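Local coordinates for protein aphrodisin (Mesocricetus auratus, PDB 1E5P) that acts as an aphrodisiac pheromone of the lipocalin family, secreted by the female hamster and eliciting copulatory behaviour from males, at residues W10-I15 and L29-R34. Residues are numbered along the deposited sequence; the frame is centred on the assembly and turned at random.
Sequences WYTIVI and LRFYFR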
ATOM      1  N   TRP A  10       5.789  -2.923  -9.447  1.00 19.25           N
ATOM      2  CA  TRP A  10       5.780  -3.295  -8.038  1.00 18.81           C
ATOM      3  C   TRP A  10       4.569  -4.217  -7.765  1.00 19.25           C
ATOM      4  O   TRP A  10       3.575  -4.122  -8.483  1.00 19.24           O
ATOM      5  CB  TRP A  10       5.571  -2.082  -7.122  1.00 20.03           C
ATOM      6  CG  TRP A  10       6.666  -1.072  -7.168  1.00 21.75           C
ATOM      7  CD1 TRP A  10       6.685   0.079  -7.915  1.00 23.54           C
ATOM      8  CD2 TRP A  10       7.924  -1.134  -6.481  1.00 21.41           C
ATOM      9  NE1 TRP A  10       7.887   0.732  -7.720  1.00 23.79           N
ATOM     10  CE2 TRP A  10       8.655   0.011  -6.849  1.00 22.76           C
ATOM     11  CE3 TRP A  10       8.476  -2.047  -5.586  1.00 21.03           C
ATOM     12  CZ2 TRP A  10       9.931   0.265  -6.338  1.00 23.58           C
ATOM     13  CZ3 TRP A  10       9.747  -1.793  -5.088  1.00 21.92           C
ATOM     14  CH2 TRP A  10      10.442  -0.645  -5.471  1.00 23.60           C
ATOM     15  N   TYR A  11       4.742  -5.056  -6.758  1.00 19.76           N
ATOM     16  CA  TYR A  11       3.688  -5.938  -6.279  1.00 19.70           C
ATOM     17  C   TYR A  11       3.466  -5.680  -4.786  1.00 20.03           C
ATOM     18  O   TYR A  11       4.360  -5.217  -4.104  1.00 19.82           O
ATOM     19  CB  TYR A  11       4.099  -7.418  -6.432  1.00 22.18           C
ATOM     20  CG  TYR A  11       4.332  -7.827  -7.869  1.00 26.20           C
ATOM     21  CD1 TYR A  11       3.259  -8.111  -8.697  1.00 29.28           C
ATOM     22  CD2 TYR A  11       5.618  -7.913  -8.382  1.00 27.58           C
ATOM     23  CE1 TYR A  11       3.449  -8.480 -10.017  1.00 31.42           C
ATOM     24  CE2 TYR A  11       5.829  -8.282  -9.700  1.00 29.87           C
ATOM     25  CZ  TYR A  11       4.745  -8.567 -10.504  1.00 31.86           C
ATOM     26  OH  TYR A  11       4.928  -8.938 -11.814  0.50 32.51           O
ATOM     27  N   THR A  12       2.253  -5.946  -4.290  1.00 19.24           N
ATOM     28  CA  THR A  12       2.036  -5.841  -2.842  1.00 18.59           C
ATOM     29  C   THR A  12       2.558  -7.130  -2.190  1.00 19.01           C
ATOM     30  O   THR A  12       2.140  -8.234  -2.581  1.00 19.24           O
ATOM     31  CB  THR A  12       0.550  -5.708  -2.491  1.00 17.33           C
ATOM     32  OG1 THR A  12       0.002  -4.592  -3.177  1.00 18.62           O
ATOM     33  CG2 THR A  12       0.379  -5.454  -0.984  1.00 17.01           C
ATOM     34  N   ILE A  13       3.495  -6.958  -1.255  1.00 18.73           N
ATOM     35  CA  ILE A  13       4.026  -8.154  -0.580  1.00 19.91           C
ATOM     36  C   ILE A  13       3.255  -8.367   0.725  1.00 19.97           C
ATOM     37  O   ILE A  13       2.775  -9.470   1.013  1.00 21.65           O
ATOM     38  CB  ILE A  13       5.520  -8.022  -0.305  1.00 21.03           C
ATOM     39  CG1 ILE A  13       6.311  -7.568  -1.550  1.00 19.24           C
ATOM     40  CG2 ILE A  13       6.065  -9.348   0.234  1.00 22.13           C
ATOM     41  CD1 ILE A  13       6.092  -8.432  -2.755  1.00 19.45           C
ATOM     42  N   VAL A  14       3.164  -7.325   1.540  1.00 19.80           N
ATOM     43  CA  VAL A  14       2.459  -7.437   2.833  1.00 20.22           C
ATOM     44  C   VAL A  14       1.664  -6.161   3.076  1.00 19.74           C
ATOM     45  O   VAL A  14       2.036  -5.092   2.579  1.00 20.52           O
ATOM     46  CB  VAL A  14       3.405  -7.659   4.032  1.00 22.88           C
ATOM     47  CG1 VAL A  14       4.295  -8.870   3.940  0.50 21.41           C
ATOM     48  CG2 VAL A  14       4.181  -6.389   4.329  0.50 22.77           C
ATOM     49  N   ILE A  15       0.553  -6.267   3.811  1.00 19.51           N
ATOM     50  CA  ILE A  15      -0.203  -5.126   4.244  1.00 19.70           C
ATOM     51  C   ILE A  15      -0.537  -5.345   5.740  1.00 19.64           C
ATOM     52  O   ILE A  15      -0.883  -6.498   6.040  1.00 19.51           O
ATOM     53  CB  ILE A  15      -1.537  -4.870   3.526  1.00 20.68           C
ATOM     54  CG1 ILE A  15      -1.343  -4.608   2.032  1.00 20.16           C
ATOM     55  CG2 ILE A  15      -2.223  -3.630   4.134  1.00 21.01           C
ATOM     56  CD1 ILE A  15      -2.651  -4.593   1.259  1.00 19.06           C
ATOM     57  N   LEU A  29      -9.542  -2.395   1.189  1.00 18.09           N
ATOM     58  CA  LEU A  29      -8.164  -1.868   1.139  1.00 17.96           C
ATOM     59  C   LEU A  29      -7.130  -2.952   0.882  1.00 16.78           C
ATOM     60  O   LEU A  29      -5.937  -2.720   1.072  1.00 16.79           O
ATOM     61  CB  LEU A  29      -7.855  -1.094   2.419  1.00 19.88           C
ATOM     62  CG  LEU A  29      -8.857   0.036   2.770  1.00 20.58           C
ATOM     63  CD1 LEU A  29      -8.432   0.708   4.053  1.00 22.45           C
ATOM     64  CD2 LEU A  29      -8.945   1.026   1.605  1.00 20.62           C
ATOM     65  N   ARG A  30      -7.598  -4.130   0.452  1.00 15.74           N
ATOM     66  CA  ARG A  30      -6.675  -5.210   0.098  1.00 17.02           C
ATOM     67  C   ARG A  30      -6.346  -5.041  -1.390  1.00 18.15           C
ATOM     68  O   ARG A  30      -7.105  -5.418  -2.259  1.00 20.78           O
ATOM     69  CB  ARG A  30      -7.256  -6.595   0.389  1.00 17.67           C
ATOM     70  CG  ARG A  30      -6.199  -7.692   0.185  1.00 18.58           C
ATOM     71  CD  ARG A  30      -6.827  -9.049   0.487  1.00 18.58           C
ATOM     72  NE  ARG A  30      -5.900 -10.169   0.344  1.00 21.78           N
ATOM     73  CZ  ARG A  30      -5.315 -10.750   1.403  1.00 23.34           C
ATOM     74  NH1 ARG A  30      -5.547 -10.319   2.633  1.00 22.47           N
ATOM     75  NH2 ARG A  30      -4.498 -11.792   1.209  1.00 24.75           N
ATOM     76  N   PHE A  31      -5.208  -4.411  -1.652  1.00 18.41           N
ATOM     77  CA  PHE A  31      -4.927  -4.132  -3.070  1.00 18.98           C
ATOM     78  C   PHE A  31      -3.577  -4.700  -3.460  1.00 18.22           C
ATOM     79  O   PHE A  31      -2.664  -4.880  -2.644  1.00 18.77           O
ATOM     80  CB  PHE A  31      -5.067  -2.642  -3.325  1.00 20.81           C
ATOM     81  CG  PHE A  31      -3.866  -1.933  -2.732  1.00 22.58           C
ATOM     82  CD1 PHE A  31      -3.750  -1.655  -1.390  1.00 25.27           C
ATOM     83  CD2 PHE A  31      -2.848  -1.576  -3.598  1.00 25.12           C
ATOM     84  CE1 PHE A  31      -2.598  -1.023  -0.918  1.00 26.92           C
ATOM     85  CE2 PHE A  31      -1.714  -0.938  -3.138  0.50 25.87           C
ATOM     86  CZ  PHE A  31      -1.595  -0.663  -1.784  0.50 26.18           C
ATOM     87  N   TYR A  32      -3.547  -5.017  -4.750  1.00 16.28           N
ATOM     88  CA  TYR A  32      -2.409  -5.685  -5.346  1.00 16.38           C
ATOM     89  C   TYR A  32      -1.734  -4.741  -6.354  1.00 16.10           C
ATOM     90  O   TYR A  32      -2.233  -4.545  -7.461  1.00 15.76           O
ATOM     91  CB  TYR A  32      -2.877  -6.972  -6.025  1.00 16.67           C
ATOM     92  CG  TYR A  32      -3.688  -7.901  -5.114  1.00 15.89           C
ATOM     93  CD1 TYR A  32      -5.055  -7.808  -4.980  1.00 16.95           C
ATOM     94  CD2 TYR A  32      -2.993  -8.843  -4.364  1.00 16.43           C
ATOM     95  CE1 TYR A  32      -5.740  -8.677  -4.126  1.00 18.39           C
ATOM     96  CE2 TYR A  32      -3.664  -9.722  -3.523  1.00 18.11           C
ATOM     97  CZ  TYR A  32      -5.028  -9.613  -3.406  1.00 18.96           C
ATOM     98  OH  TYR A  32      -5.722 -10.466  -2.560  1.00 20.93           O
ATOM     99  N   PHE A  33      -0.605  -4.157  -5.911  1.00 16.44           N
ATOM    100  CA  PHE A  33       0.097  -3.253  -6.827  1.00 16.73           C
ATOM    101  C   PHE A  33       0.467  -3.921  -8.150  1.00 16.77           C
ATOM    102  O   PHE A  33       0.695  -5.125  -8.227  1.00 16.49           O
ATOM    103  CB  PHE A  33       1.446  -2.808  -6.216  1.00 18.16           C
ATOM    104  CG  PHE A  33       1.483  -1.614  -5.342  1.00 21.71           C
ATOM    105  CD1 PHE A  33       1.339  -0.329  -5.848  1.00 23.96           C
ATOM    106  CD2 PHE A  33       1.742  -1.752  -3.984  1.00 24.25           C
ATOM    107  CE1 PHE A  33       1.412   0.772  -5.023  1.00 24.19           C
ATOM    108  CE2 PHE A  33       1.818  -0.648  -3.147  1.00 24.76           C
ATOM    109  CZ  PHE A  33       1.640   0.606  -3.676  1.00 24.67           C
ATOM    110  N   ARG A  34       0.576  -3.076  -9.189  1.00 16.82           N
ATOM    111  CA  ARG A  34       1.156  -3.489 -10.457  1.00 17.05           C
ATOM    112  C   ARG A  34       2.219  -2.473 -10.907  1.00 18.39           C
ATOM    113  O   ARG A  34       3.247  -2.920 -11.441  1.00 19.68           O
ATOM    114  CB  ARG A  34       0.118  -3.637 -11.577  1.00 18.09           C
ATOM    115  CG  ARG A  34      -0.829  -4.840 -11.356  1.00 19.44           C
ATOM    116  CD  ARG A  34      -0.085  -6.136 -11.602  1.00 20.84           C
ATOM    117  NE  ARG A  34      -0.874  -7.381 -11.495  1.00 20.10           N
ATOM    118  CZ  ARG A  34      -1.001  -8.022 -10.331  1.00 20.38           C
ATOM    119  NH1 ARG A  34      -0.436  -7.562  -9.225  1.00 20.28           N
ATOM    120  NH2 ARG A  34      -1.678  -9.172 -10.283  1.00 21.85           N
TER
HETATM  121  O   HOH W   1       0.505  -6.960  -6.269  1.00 27.19           O
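The Phe31 ring carries Thr12 OG1 over one face and meets Phe33 CZ at its edge; in return, its CE2 sits 3.5 Å above the plane of the Phe33 ring, over the centre. The Arg34 guanidinium has Tyr11 CE1 over one face, while Arg34 NH1 lies at the edge of the Tyr11 ring, near its plane, the two planes 62° apart. One water lies in plane at the edges of both groups. The contact pairs two antiparallel strands of the lipocalin beta-barrel, 8-17 and 32-39; 11-15 and 32-34 run at 143° between their N-to-C directions. Backbone pairing is sparse: Trp10 N bonds Arg34 O at 3.2 Å, the donor standing well above the carbonyl plane. Farther along, Thr12 fills in. With OG1 anti to its carbonyl carbon, the hydroxyl donates to Phe31 O at 2.7 Å. It also accepts from Phe33 N at 2.8 Å, nearly straight (167°). An alanine here would remove OG1, and Phe33 N and Phe31 O would probably lose the hydroxyl that joins them to this strand. Arg34 NH2 forms a salt bridge with Asp147, Arg34 NE bonds Pro150 O, and NH1 bonds Phe33 O. The water accepts from Thr12 N at 2.8 Å and lies 2.7 Å from Phe33 O, to which it probably donates.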